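Side-chain contacts in 4-amino-4-deoxychorismate lyase (Legionella pneumophila, PDB 3LUL), which is a class IV aminotransferase-family protein built from two mixed alpha/beta regions, with pyridoxal phosphate held covalently on one of its side chains: residues B[222-225]-B[226-230]; B[165-168]-B[169-173]; B[173-176]-B[177-180]; B[73-76]-B[77-81]; B[235-238]-B[239-242]. All blocks are in the same frame, centred on the assembly; numbering follows the deposited sequence. Where two conformers were deposited one is given.

Followed from the N terminus, the chain first meets contact 4, where helix 65-78 ends and turns back beside the smaller sheet. The other four all belong to the larger sheet and its surroundings. Contact 2 closes the hairpin between strands 162-167 and 172-175, and contact 3 takes over at Thr173, which both share, to turn the chain into strand 179-184. Contact 1 forms the short helix 224-228, tied back to contact 2 by Leu222 O and Val172 N. Contact 5 closes the hairpin between strands 232-237 and 241-248 and lies against contact 3 through Asn179 and Thr236. Each is local, made within a single continuous run of residues; they run in series, and none nests in or crosses another.

Contact 1 (B[222-225]-B[226-230]); sequences LTKK and RIEDA
Leu222 lays its CD2 methyl over one face of the Arg226 guanidinium, 4.1 Å above the plane and close to its centre. The arginine chain is bent at chi2 and chi3, both near -60°, and its guanidinium comes to lie beside the leucine methyl. Its NH2 is salt-bridged to Glu184, and the group also makes a cation-pi contact with Tyr189. The other flat groups are carboxylates. Asp229 offers the syn lone pair of OD2, on the side of its other oxygen, to Lys225 NZ at 2.8 Å. That lysine runs extended from the helix and bends only at its last torsion (chi4 44°), which brings the ammonium back onto the aspartate. Lys224 and Glu228 make a longer pair, NZ to OE2 3.8 Å, bridged by a water that accepts from NZ and donates to OE2. Glu228 was modelled in two conformers, so this pairing holds for one of them, and Lys224 NZ has a further salt bridge to Asp249.

Thr223 is the N-cap. Its OG1 takes a weak bond from Arg226 N at 3.3 Å. Inside the helix, Glu228 N meets Lys224 O at 3.0 Å.

The side chains of helix 224-228 thus go to different neighbours. Lys225 and Asp229 are exposed, Arg226 turns to Glu184 and Tyr189, and Lys224 reaches Asp249. Ile227 packs on Leu164 and Phe166 of strand 162-167, and Leu222 on Leu182 of strand 179-184.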
loop_
_atom_site.group_PDB
_atom_site.type_symbol
_atom_site.label_atom_id
_atom_site.label_comp_id
_atom_site.label_asym_id
_atom_site.label_seq_id
_atom_site.Cartn_x
_atom_site.Cartn_y
_atom_site.Cartn_z
ATOM N N LEU B 222 5.340 22.407 9.661
ATOM C CA LEU B 222 6.375 22.347 10.700
ATOM C C LEU B 222 7.628 21.682 10.159
ATOM O O LEU B 222 7.566 20.582 9.618
ATOM C CB LEU B 222 5.873 21.559 11.899
ATOM C CG LEU B 222 4.753 22.182 12.724
ATOM C CD1 LEU B 222 4.026 21.125 13.541
ATOM C CD2 LEU B 222 5.311 23.301 13.606
ATOM N N THR B 223 8.764 22.356 10.300
ATOM C CA THR B 223 10.061 21.779 9.900
ATOM C C THR B 223 10.595 20.877 11.026
ATOM O O THR B 223 10.070 20.893 12.164
ATOM C CB THR B 223 11.072 22.896 9.642
ATOM O OG1 THR B 223 11.202 23.645 10.845
ATOM C CG2 THR B 223 10.590 23.827 8.537
ATOM N N LYS B 224 11.660 20.133 10.739
ATOM C CA LYS B 224 12.298 19.267 11.746
ATOM C C LYS B 224 12.870 20.126 12.886
ATOM O O LYS B 224 12.814 19.741 14.057
ATOM C CB LYS B 224 13.399 18.403 11.132
ATOM C CG LYS B 224 13.958 17.356 12.087
ATOM C CD LYS B 224 14.953 16.438 11.396
ATOM C CE LYS B 224 15.441 15.368 12.354
ATOM N NZ LYS B 224 16.773 14.808 11.970
ATOM N N LYS B 225 13.374 21.295 12.516
ATOM C CA LYS B 225 13.904 22.254 13.477
ATOM C C LYS B 225 12.841 22.715 14.478
ATOM O O LYS B 225 13.158 22.901 15.647
ATOM C CB LYS B 225 14.529 23.457 12.769
ATOM C CG LYS B 225 15.164 24.473 13.755
ATOM C CD LYS B 225 15.865 25.626 13.053
ATOM C CE LYS B 225 16.077 26.821 14.012
ATOM N NZ LYS B 225 16.564 26.426 15.368
ATOM N N ARG B 226 11.595 22.903 14.042
ATOM C CA ARG B 226 10.495 23.204 14.995
ATOM C C ARG B 226 10.297 22.127 16.035
ATOM O O ARG B 226 10.038 22.434 17.211
ATOM C CB ARG B 226 9.164 23.438 14.284
ATOM C CG ARG B 226 9.121 24.660 13.413
ATOM C CD ARG B 226 9.356 25.922 14.185
ATOM N NE ARG B 226 8.458 26.050 15.334
ATOM C CZ ARG B 226 7.255 26.631 15.320
ATOM N NH1 ARG B 226 6.753 27.159 14.205
ATOM N NH2 ARG B 226 6.541 26.687 16.447
ATOM N N ILE B 227 10.396 20.865 15.624
ATOM C CA ILE B 227 10.239 19.753 16.559
ATOM C C ILE B 227 11.401 19.751 17.537
ATOM O O ILE B 227 11.205 19.669 18.763
ATOM C CB ILE B 227 10.172 18.377 15.851
ATOM C CG1 ILE B 227 9.083 18.357 14.803
ATOM C CG2 ILE B 227 9.887 17.275 16.826
ATOM C CD1 ILE B 227 9.228 17.157 13.832
ATOM N N GLU B 228 12.612 19.874 17.010
ATOM C CA GLU B 228 13.828 19.820 17.830
ATOM C C GLU B 228 13.819 20.896 18.904
ATOM O O GLU B 228 14.283 20.674 20.013
ATOM C CB GLU B 228 15.064 19.919 16.931
ATOM C CG GLU B 228 15.187 18.661 16.057
ATOM C CD GLU B 228 16.221 18.733 14.955
ATOM O OE1 GLU B 228 16.654 19.840 14.564
ATOM O OE2 GLU B 228 16.578 17.650 14.454
ATOM N N ASP B 229 13.271 22.064 18.556
ATOM C CA ASP B 229 13.149 23.201 19.479
ATOM C C ASP B 229 11.894 23.210 20.381
ATOM O O ASP B 229 11.760 24.107 21.207
ATOM C CB ASP B 229 13.207 24.529 18.703
ATOM C CG ASP B 229 14.593 24.812 18.097
ATOM O OD1 ASP B 229 15.574 24.078 18.397
ATOM O OD2 ASP B 229 14.690 25.771 17.296
ATOM N N ALA B 230 11.007 22.227 20.246
ATOM C CA ALA B 230 9.767 22.173 21.046
ATOM C C ALA B 230 10.004 21.958 22.538
ATOM O O ALA B 230 10.979 21.324 22.916
ATOM C CB ALA B 230 8.856 21.056 20.513
HETATM O O HOH W 1 18.250 17.578 12.264
#

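Contact 2 (B[165-168]-B[169-173]); sequences FFNT and ENHVT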
loop_
_atom_site.group_PDB
_atom_site.type_symbol
_atom_site.label_atom_id
_atom_site.label_comp_id
_atom_site.label_asym_id
_atom_site.label_seq_id
_atom_site.Cartn_x
_atom_site.Cartn_y
_atom_site.Cartn_z
ATOM N N PHE B 165 7.426 10.443 9.609
ATOM C CA PHE B 165 7.535 10.800 8.196
ATOM C C PHE B 165 7.456 12.311 7.937
ATOM O O PHE B 165 6.746 13.065 8.632
ATOM C CB PHE B 165 6.444 10.123 7.378
ATOM C CG PHE B 165 6.418 8.638 7.537
ATOM C CD1 PHE B 165 7.208 7.819 6.734
ATOM C CD2 PHE B 165 5.617 8.050 8.482
ATOM C CE1 PHE B 165 7.184 6.428 6.849
ATOM C CE2 PHE B 165 5.585 6.640 8.623
ATOM C CZ PHE B 165 6.390 5.831 7.808
ATOM N N PHE B 166 8.176 12.693 6.895
ATOM C CA PHE B 166 8.217 14.016 6.334
ATOM C C PHE B 166 7.756 14.021 4.856
ATOM O O PHE B 166 7.852 12.993 4.138
ATOM C CB PHE B 166 9.621 14.560 6.453
ATOM C CG PHE B 166 10.058 14.815 7.891
ATOM C CD1 PHE B 166 10.431 13.761 8.718
ATOM C CD2 PHE B 166 10.078 16.106 8.408
ATOM C CE1 PHE B 166 10.797 14.001 10.078
ATOM C CE2 PHE B 166 10.456 16.333 9.745
ATOM C CZ PHE B 166 10.816 15.285 10.555
ATOM N N ASN B 167 7.210 15.157 4.428
ATOM C CA ASN B 167 6.812 15.323 3.038
ATOM C C ASN B 167 7.984 15.883 2.219
ATOM O O ASN B 167 9.062 16.169 2.774
ATOM C CB ASN B 167 5.485 16.111 2.851
ATOM C CG ASN B 167 5.565 17.570 3.249
ATOM O OD1 ASN B 167 6.630 18.176 3.246
ATOM N ND2 ASN B 167 4.397 18.157 3.545
ATOM N N THR B 168 7.786 15.993 0.904
ATOM C CA THR B 168 8.831 16.461 -0.007
ATOM C C THR B 168 9.119 17.966 0.090
ATOM O O THR B 168 10.063 18.462 -0.534
ATOM C CB THR B 168 8.525 16.030 -1.485
ATOM O OG1 THR B 168 7.262 16.574 -1.870
ATOM C CG2 THR B 168 8.496 14.490 -1.625
ATOM N N GLU B 169 8.367 18.682 0.935
ATOM C CA GLU B 169 8.684 20.067 1.293
ATOM C C GLU B 169 9.419 20.118 2.640
ATOM O O GLU B 169 9.573 21.185 3.198
ATOM C CB GLU B 169 7.394 20.911 1.333
ATOM C CG GLU B 169 6.703 20.998 -0.048
ATOM C CD GLU B 169 5.282 21.562 0.007
ATOM O OE1 GLU B 169 4.736 21.763 1.114
ATOM O OE2 GLU B 169 4.686 21.798 -1.065
ATOM N N ASN B 170 9.882 18.955 3.122
ATOM C CA ASN B 170 10.564 18.794 4.413
ATOM C C ASN B 170 9.743 19.236 5.605
ATOM O O ASN B 170 10.286 19.690 6.612
ATOM C CB ASN B 170 11.921 19.467 4.399
ATOM C CG ASN B 170 12.786 18.951 3.290
ATOM O OD1 ASN B 170 13.125 19.691 2.378
ATOM N ND2 ASN B 170 13.138 17.673 3.355
ATOM N N HIS B 171 8.433 19.043 5.517
ATOM C CA HIS B 171 7.547 19.318 6.648
ATOM C C HIS B 171 7.084 17.987 7.245
ATOM O O HIS B 171 6.836 17.015 6.523
ATOM C CB HIS B 171 6.369 20.177 6.231
ATOM C CG HIS B 171 6.756 21.550 5.772
ATOM N ND1 HIS B 171 6.176 22.155 4.678
ATOM C CD2 HIS B 171 7.671 22.427 6.246
ATOM C CE1 HIS B 171 6.715 23.345 4.497
ATOM N NE2 HIS B 171 7.627 23.537 5.433
ATOM N N VAL B 172 7.021 17.951 8.574
ATOM C CA VAL B 172 6.532 16.807 9.356
ATOM C C VAL B 172 5.100 16.445 8.965
ATOM O O VAL B 172 4.279 17.340 8.773
ATOM C CB VAL B 172 6.488 17.158 10.876
ATOM C CG1 VAL B 172 6.121 15.916 11.710
ATOM C CG2 VAL B 172 7.800 17.763 11.347
ATOM N N THR B 173 4.786 15.168 8.864
ATOM C CA THR B 173 3.403 14.723 8.657
ATOM C C THR B 173 2.904 13.989 9.923
ATOM O O THR B 173 2.245 14.591 10.762
ATOM C CB THR B 173 3.216 13.920 7.356
ATOM O OG1 THR B 173 4.007 12.700 7.351
ATOM C CG2 THR B 173 3.609 14.805 6.200
HETATM O O HOH W 2 4.021 20.958 3.372
#
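Asn167 reaches across the turn and grips it through one atom. OD1 accepts from Glu169 N at 2.9 Å and from His171 N at 3.0 Å, the two donors arriving from opposite faces of the amide plane. The side chain can do this because its first torsion (chi1 67°) swings the amide in over the turn. The backbone is equally tight here: Asn167 N bonds to His171 O at 2.8 Å, and Thr173 N to Phe165 O at 2.9 Å. Between these rungs Phe166 and Val172 form a non-hydrogen-bonded pair, their side chains next to each other and pointing the same way. Phe166 CE2 and Val172 CG2 are modelled 3.4 Å apart, a doubtful closeness because the valine has two conformers. Ser126 and Leu130 of strand 122-131 also touch the Phe166 side chain.

The tip of the turn is looser. Glu169 and Asn170 are exposed, and a single water links Asn167 ND2, Glu169 OE1 and His171 ND1. It sits in the plane of the imidazole, at its edge, while Glu169 O lies 3.6 Å above one face of the His171 ring. The glutamate's other oxygen is salt-bridged to Lys133, and Thr168 packs on Thr168 of the second subunit.

Asn167 to Asn170 is a type I turn, closed by Asn170 N to Asn167 O, and Asn170 then takes positive phi (59°). This is a beta hairpin with a type I turn and G1 bulge, its first residue adding an Asx turn through OD1.

Contact 3 (B[173-176]-B[177-180]); sequences TETT and CANL
Thr175 provides both of the direct hydrogen bonds that close this turn. Its backbone N donates to Ala178 O at 2.9 Å. Its hydroxyl is the acceptor for Cys177 N: OG1 stands 3.3 Å away and the bond is nearly straight, at 171°. This bond from Cys177 N to Thr175 OG1, two residues back, makes an ST turn, and chi1 at 73° places the hydroxyl for it. OG1 is also bonded to Asp162 OD2, while the neighbouring Thr176 OG1 takes OD1 of the same carboxylate, so one aspartate holds both threonines.

Water makes the second kind of link. One molecule donates to Thr173 O and accepts from Asn179 ND2 and Leu180 N, apparently bridging the two backbones where they are too far apart to bond directly.

Packing is modest and close. Ala178 CB rests 3.6 Å from Thr175 OG1, and Glu174 CB lies 3.3 Å from Ala178 O. Glu174 OE1 and Asn179 ND2 stand 3.8 Å apart, their carboxylate and amide planes turned 44°; each is bonded more firmly to Leu198, the first to its N and the second to its O.

Glu174 OE1 also makes a weak hydrogen bond to N1 of the modified lysine at position 141. A glutamate facing the pyridine nitrogen of pyridoxal phosphate from the sheet is characteristic of the cofactor site in class IV aminotransferases.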
loop_
_atom_site.group_PDB
_atom_site.type_symbol
_atom_site.label_atom_id
_atom_site.label_comp_id
_atom_site.label_asym_id
_atom_site.label_seq_id
_atom_site.Cartn_x
_atom_site.Cartn_y
_atom_site.Cartn_z
ATOM N N THR B 173 4.786 15.168 8.864
ATOM C CA THR B 173 3.403 14.723 8.657
ATOM C C THR B 173 2.904 13.989 9.923
ATOM O O THR B 173 2.245 14.591 10.762
ATOM C CB THR B 173 3.216 13.920 7.356
ATOM O OG1 THR B 173 4.007 12.700 7.351
ATOM C CG2 THR B 173 3.609 14.805 6.200
ATOM N N GLU B 174 3.265 12.724 10.067
ATOM C CA GLU B 174 2.712 11.861 11.115
ATOM C C GLU B 174 3.626 10.684 11.314
ATOM O O GLU B 174 4.603 10.534 10.577
ATOM C CB GLU B 174 1.330 11.375 10.663
ATOM C CG GLU B 174 1.400 10.570 9.399
ATOM C CD GLU B 174 0.066 10.380 8.714
ATOM O OE1 GLU B 174 -0.964 10.817 9.259
ATOM O OE2 GLU B 174 0.067 9.729 7.656
ATOM N N THR B 175 3.322 9.835 12.300
ATOM C CA THR B 175 4.034 8.580 12.453
ATOM C C THR B 175 3.369 7.418 11.687
ATOM O O THR B 175 2.520 7.633 10.818
ATOM C CB THR B 175 4.213 8.194 13.968
ATOM O OG1 THR B 175 2.969 7.758 14.518
ATOM C CG2 THR B 175 4.821 9.381 14.772
ATOM N N THR B 176 3.766 6.195 12.004
ATOM C CA THR B 176 3.125 4.994 11.428
ATOM C C THR B 176 1.681 4.770 11.872
ATOM O O THR B 176 0.947 3.992 11.256
ATOM C CB THR B 176 3.888 3.721 11.768
ATOM O OG1 THR B 176 3.819 3.448 13.181
ATOM C CG2 THR B 176 5.354 3.821 11.306
ATOM N N CYS B 177 1.281 5.405 12.972
ATOM C CA CYS B 177 -0.039 5.139 13.549
ATOM C C CYS B 177 -0.677 6.296 14.307
ATOM O O CYS B 177 -1.701 6.105 14.959
ATOM C CB CYS B 177 0.104 3.933 14.492
ATOM S SG CYS B 177 1.092 4.300 15.953
ATOM N N ALA B 178 -0.125 7.499 14.194
ATOM C CA ALA B 178 -0.545 8.590 15.044
ATOM C C ALA B 178 -0.193 9.946 14.452
ATOM O O ALA B 178 0.770 10.072 13.671
ATOM C CB ALA B 178 0.059 8.413 16.456
ATOM N N ASN B 179 -1.022 10.941 14.783
ATOM C CA ASN B 179 -0.745 12.319 14.455
ATOM C C ASN B 179 0.226 12.890 15.492
ATOM O O ASN B 179 0.324 12.378 16.616
ATOM C CB ASN B 179 -2.041 13.142 14.419
ATOM C CG ASN B 179 -2.944 12.764 13.231
ATOM O OD1 ASN B 179 -4.034 12.256 13.416
ATOM N ND2 ASN B 179 -2.457 12.995 12.008
ATOM N N LEU B 180 0.917 13.947 15.098
ATOM C CA LEU B 180 1.895 14.628 15.954
ATOM C C LEU B 180 1.487 16.028 16.321
ATOM O O LEU B 180 1.011 16.800 15.492
ATOM C CB LEU B 180 3.253 14.707 15.256
ATOM C CG LEU B 180 4.398 15.296 16.103
ATOM C CD1 LEU B 180 5.727 14.585 15.837
ATOM C CD2 LEU B 180 4.574 16.754 15.817
HETATM O O HOH W 3 0.087 14.785 12.311
#

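Contact 4 (B[73-76]-B[77-81]); sequences IQKI and QKDNL
Gln77 crosses Ile73, one turn earlier in helix 65-78, at a slant. CB starts 3.4 Å from Ile73 O, and CG stays close to that same carbonyl. With chi2 at -179° the chain then runs straight, so CD passes Ile73 CG2 and NE2 ends 3.4 Å from that methyl. OE1 faces the Gln74 side chain, whose amide orientation is uncertain. The backbone below is regular, Gln77 N meeting Ile73 O at 2.9 Å.

On another side of the helix Lys75 bends at chi2 (-85°) and aims NZ at Asp79 OD2. At 3.6 Å this is a long salt bridge, and a water accepts from Lys75 NZ and donates to Asp79 OD2, 2.8 Å from OD2. OD2 is also bonded to Thr112 OG1.

The helix stops in a Schellman motif. Asn80 has positive phi, Leu81 N bonds to Ile76 O at 2.9 Å, and Asn80 N bonds weakly to Gln77 O. Leu81 CB then packs 4.2 Å from Ile76 CG2, both side chains also touching Val35 of the smaller sheet.

The direct ion pair is long, and a water bridges the same two atoms. Lys75 and Lys78 put two positive charges 4.9 Å apart (NZ to NZ), a repulsion that Asp79 probably eases, as may the weak, long pairs both make with Asp9.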
loop_
_atom_site.group_PDB
_atom_site.type_symbol
_atom_site.label_atom_id
_atom_site.label_comp_id
_atom_site.label_asym_id
_atom_site.label_seq_id
_atom_site.Cartn_x
_atom_site.Cartn_y
_atom_site.Cartn_z
ATOM N N ILE B 73 -22.154 -2.874 18.641
ATOM C CA ILE B 73 -22.686 -3.309 19.940
ATOM C C ILE B 73 -22.793 -4.824 19.975
ATOM O O ILE B 73 -22.423 -5.434 20.977
ATOM C CB ILE B 73 -24.038 -2.648 20.277
ATOM C CG1 ILE B 73 -23.876 -1.130 20.458
ATOM C CG2 ILE B 73 -24.652 -3.266 21.564
ATOM C CD1 ILE B 73 -22.934 -0.687 21.554
ATOM N N GLN B 74 -23.240 -5.443 18.880
ATOM C CA GLN B 74 -23.437 -6.892 18.880
ATOM C C GLN B 74 -22.112 -7.638 18.979
ATOM O O GLN B 74 -22.052 -8.690 19.600
ATOM C CB GLN B 74 -24.249 -7.381 17.672
ATOM C CG GLN B 74 -25.775 -7.054 17.748
ATOM C CD GLN B 74 -26.460 -7.427 19.093
ATOM O OE1 GLN B 74 -27.089 -6.582 19.733
ATOM N NE2 GLN B 74 -26.340 -8.690 19.511
ATOM N N LYS B 75 -21.055 -7.060 18.400
ATOM C CA LYS B 75 -19.698 -7.593 18.515
ATOM C C LYS B 75 -19.134 -7.483 19.923
ATOM O O LYS B 75 -18.591 -8.466 20.448
ATOM C CB LYS B 75 -18.779 -6.918 17.493
ATOM C CG LYS B 75 -18.556 -7.768 16.293
ATOM C CD LYS B 75 -17.414 -8.720 16.587
ATOM C CE LYS B 75 -17.547 -9.975 15.805
ATOM N NZ LYS B 75 -16.290 -10.748 15.828
ATOM N N ILE B 76 -19.275 -6.310 20.542
ATOM C CA ILE B 76 -18.868 -6.062 21.937
ATOM C C ILE B 76 -19.552 -7.007 22.920
ATOM O O ILE B 76 -18.897 -7.629 23.788
ATOM C CB ILE B 76 -19.179 -4.580 22.344
ATOM C CG1 ILE B 76 -18.230 -3.601 21.616
ATOM C CG2 ILE B 76 -19.178 -4.353 23.870
ATOM C CD1 ILE B 76 -18.842 -2.198 21.454
ATOM N N GLN B 77 -20.869 -7.119 22.778
ATOM C CA GLN B 77 -21.660 -8.037 23.591
ATOM C C GLN B 77 -21.275 -9.508 23.393
ATOM O O GLN B 77 -21.080 -10.254 24.377
ATOM C CB GLN B 77 -23.147 -7.827 23.307
ATOM C CG GLN B 77 -23.672 -6.541 23.937
ATOM C CD GLN B 77 -25.164 -6.320 23.692
ATOM O OE1 GLN B 77 -25.835 -7.133 23.046
ATOM N NE2 GLN B 77 -25.683 -5.206 24.201
ATOM N N LYS B 78 -21.124 -9.926 22.136
ATOM C CA LYS B 78 -20.811 -11.317 21.844
ATOM C C LYS B 78 -19.430 -11.686 22.373
ATOM O O LYS B 78 -19.244 -12.764 22.905
ATOM C CB LYS B 78 -20.910 -11.585 20.352
ATOM C CG LYS B 78 -20.746 -13.052 19.959
ATOM C CD LYS B 78 -20.214 -13.214 18.520
ATOM C CE LYS B 78 -21.302 -13.012 17.462
ATOM N NZ LYS B 78 -20.717 -12.845 16.077
ATOM N N ASP B 79 -18.466 -10.790 22.221
ATOM C CA ASP B 79 -17.093 -11.040 22.652
ATOM C C ASP B 79 -16.807 -10.591 24.087
ATOM O O ASP B 79 -15.658 -10.636 24.526
ATOM C CB ASP B 79 -16.138 -10.336 21.688
ATOM C CG ASP B 79 -16.225 -10.884 20.257
ATOM O OD1 ASP B 79 -16.960 -11.869 20.008
ATOM O OD2 ASP B 79 -15.551 -10.321 19.362
ATOM N N ASN B 80 -17.834 -10.148 24.814
ATOM C CA ASN B 80 -17.705 -9.748 26.207
ATOM C C ASN B 80 -16.677 -8.653 26.477
ATOM O O ASN B 80 -16.000 -8.645 27.504
ATOM C CB ASN B 80 -17.455 -11.001 27.071
ATOM C CG ASN B 80 -18.575 -12.017 26.924
ATOM O OD1 ASN B 80 -19.721 -11.745 27.304
ATOM N ND2 ASN B 80 -18.263 -13.174 26.323
ATOM N N LEU B 81 -16.590 -7.698 25.565
ATOM C CA LEU B 81 -15.631 -6.619 25.683
ATOM C C LEU B 81 -16.152 -5.547 26.644
ATOM O O LEU B 81 -17.360 -5.193 26.632
ATOM C CB LEU B 81 -15.372 -6.039 24.292
ATOM C CG LEU B 81 -14.027 -5.456 23.913
ATOM C CD1 LEU B 81 -12.936 -6.505 23.985
ATOM C CD2 LEU B 81 -14.157 -4.846 22.502
HETATM O O HOH W 4 -14.032 -10.440 16.986
#

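Contact 5 (B[235-238]-B[239-242]); sequences LTNS and LQGI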
loop_
_atom_site.group_PDB
_atom_site.type_symbol
_atom_site.label_atom_id
_atom_site.label_comp_id
_atom_site.label_asym_id
_atom_site.label_seq_id
_atom_site.Cartn_x
_atom_site.Cartn_y
_atom_site.Cartn_z
ATOM N N LEU B 235 1.869 12.391 20.618
ATOM C CA LEU B 235 1.141 11.774 19.500
ATOM C C LEU B 235 -0.290 11.452 19.888
ATOM O O LEU B 235 -0.580 11.296 21.061
ATOM C CB LEU B 235 1.814 10.479 19.121
ATOM C CG LEU B 235 3.326 10.545 18.879
ATOM C CD1 LEU B 235 3.889 9.124 18.665
ATOM C CD2 LEU B 235 3.639 11.443 17.701
ATOM N N THR B 236 -1.164 11.309 18.897
ATOM C CA THR B 236 -2.561 11.040 19.168
ATOM C C THR B 236 -3.076 9.952 18.227
ATOM O O THR B 236 -2.758 9.939 17.036
ATOM C CB THR B 236 -3.460 12.323 19.000
ATOM O OG1 THR B 236 -3.441 12.769 17.633
ATOM C CG2 THR B 236 -2.994 13.503 19.900
ATOM N N ASN B 237 -3.879 9.055 18.781
ATOM C CA ASN B 237 -4.709 8.147 18.006
ATOM C C ASN B 237 -5.839 7.583 18.870
ATOM O O ASN B 237 -5.882 7.832 20.077
ATOM C CB ASN B 237 -3.894 7.053 17.303
ATOM C CG ASN B 237 -3.241 6.059 18.253
ATOM O OD1 ASN B 237 -3.672 5.873 19.386
ATOM N ND2 ASN B 237 -2.199 5.381 17.765
ATOM N N SER B 238 -6.768 6.870 18.243
ATOM C CA SER B 238 -8.010 6.480 18.934
ATOM C C SER B 238 -7.736 5.443 19.980
ATOM O O SER B 238 -8.350 5.472 21.020
ATOM C CB SER B 238 -9.041 5.893 17.949
ATOM O OG SER B 238 -9.592 6.886 17.154
ATOM N N LEU B 239 -6.815 4.518 19.708
ATOM C CA LEU B 239 -6.557 3.437 20.662
ATOM C C LEU B 239 -5.727 3.852 21.854
ATOM O O LEU B 239 -5.989 3.399 22.975
ATOM C CB LEU B 239 -5.927 2.204 20.013
ATOM C CG LEU B 239 -6.761 1.502 18.967
ATOM C CD1 LEU B 239 -5.933 0.343 18.348
ATOM C CD2 LEU B 239 -8.062 1.019 19.539
ATOM N N GLN B 240 -4.732 4.695 21.633
ATOM C CA GLN B 240 -3.814 5.057 22.707
ATOM C C GLN B 240 -4.091 6.427 23.322
ATOM O O GLN B 240 -3.591 6.698 24.386
ATOM C CB GLN B 240 -2.346 4.944 22.217
ATOM C CG GLN B 240 -1.864 3.481 21.970
ATOM C CD GLN B 240 -1.678 2.654 23.257
ATOM O OE1 GLN B 240 -1.334 3.199 24.339
ATOM N NE2 GLN B 240 -1.890 1.328 23.148
ATOM N N GLY B 241 -4.919 7.258 22.680
ATOM C CA GLY B 241 -5.129 8.626 23.091
ATOM C C GLY B 241 -3.828 9.376 22.898
ATOM O O GLY B 241 -3.179 9.264 21.850
ATOM N N ILE B 242 -3.432 10.123 23.909
ATOM C CA ILE B 242 -2.220 10.901 23.847
ATOM C C ILE B 242 -1.064 10.041 24.362
ATOM O O ILE B 242 -1.158 9.434 25.457
ATOM C CB ILE B 242 -2.358 12.208 24.684
ATOM C CG1 ILE B 242 -3.278 13.184 23.964
ATOM C CG2 ILE B 242 -0.982 12.829 24.954
ATOM C CD1 ILE B 242 -3.608 14.451 24.736
#
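Asn237 lies alongside Gln240, both side chains pointing the same way, with OD1 3.3 Å from Gln240 CB and the two amide planes 66° apart. They sit at the end of the beta hairpin formed by strands 232-237 and 241-248. OD1 also receives Gln240 N at 2.7 Å, the donor nearly along the C=O axis, so the side chain helps close the three-residue connection. Its CG occupies the crowded position between backbone N and carbonyl carbon (chi1 67°), which brings OD1 up to Gln240 N; ND2 is bonded to Cys177 O.

Asn237 and Gly241 form the hydrogen-bonded pair that closes the hairpin. Asn237 N gives to Gly241 O at 3.2 Å, and Gly241 N gives to Asn237 O at 2.8 Å, the latter noticeably bent. Gly241 takes positive phi as the chain enters the second strand. One pair further along, Thr236 and Ile242 stand next to each other on one face of the sheet, Thr236 CG2 4.1 Å from Ile242 CG1, with helix 201-212 against the threonine and helix 258-269 against the isoleucine.

The connection also reaches the cofactor: from the residue that follows Asn237, Ser238 OG is hydrogen-bonded to phosphate oxygen OP2 of the modified lysine at position 141.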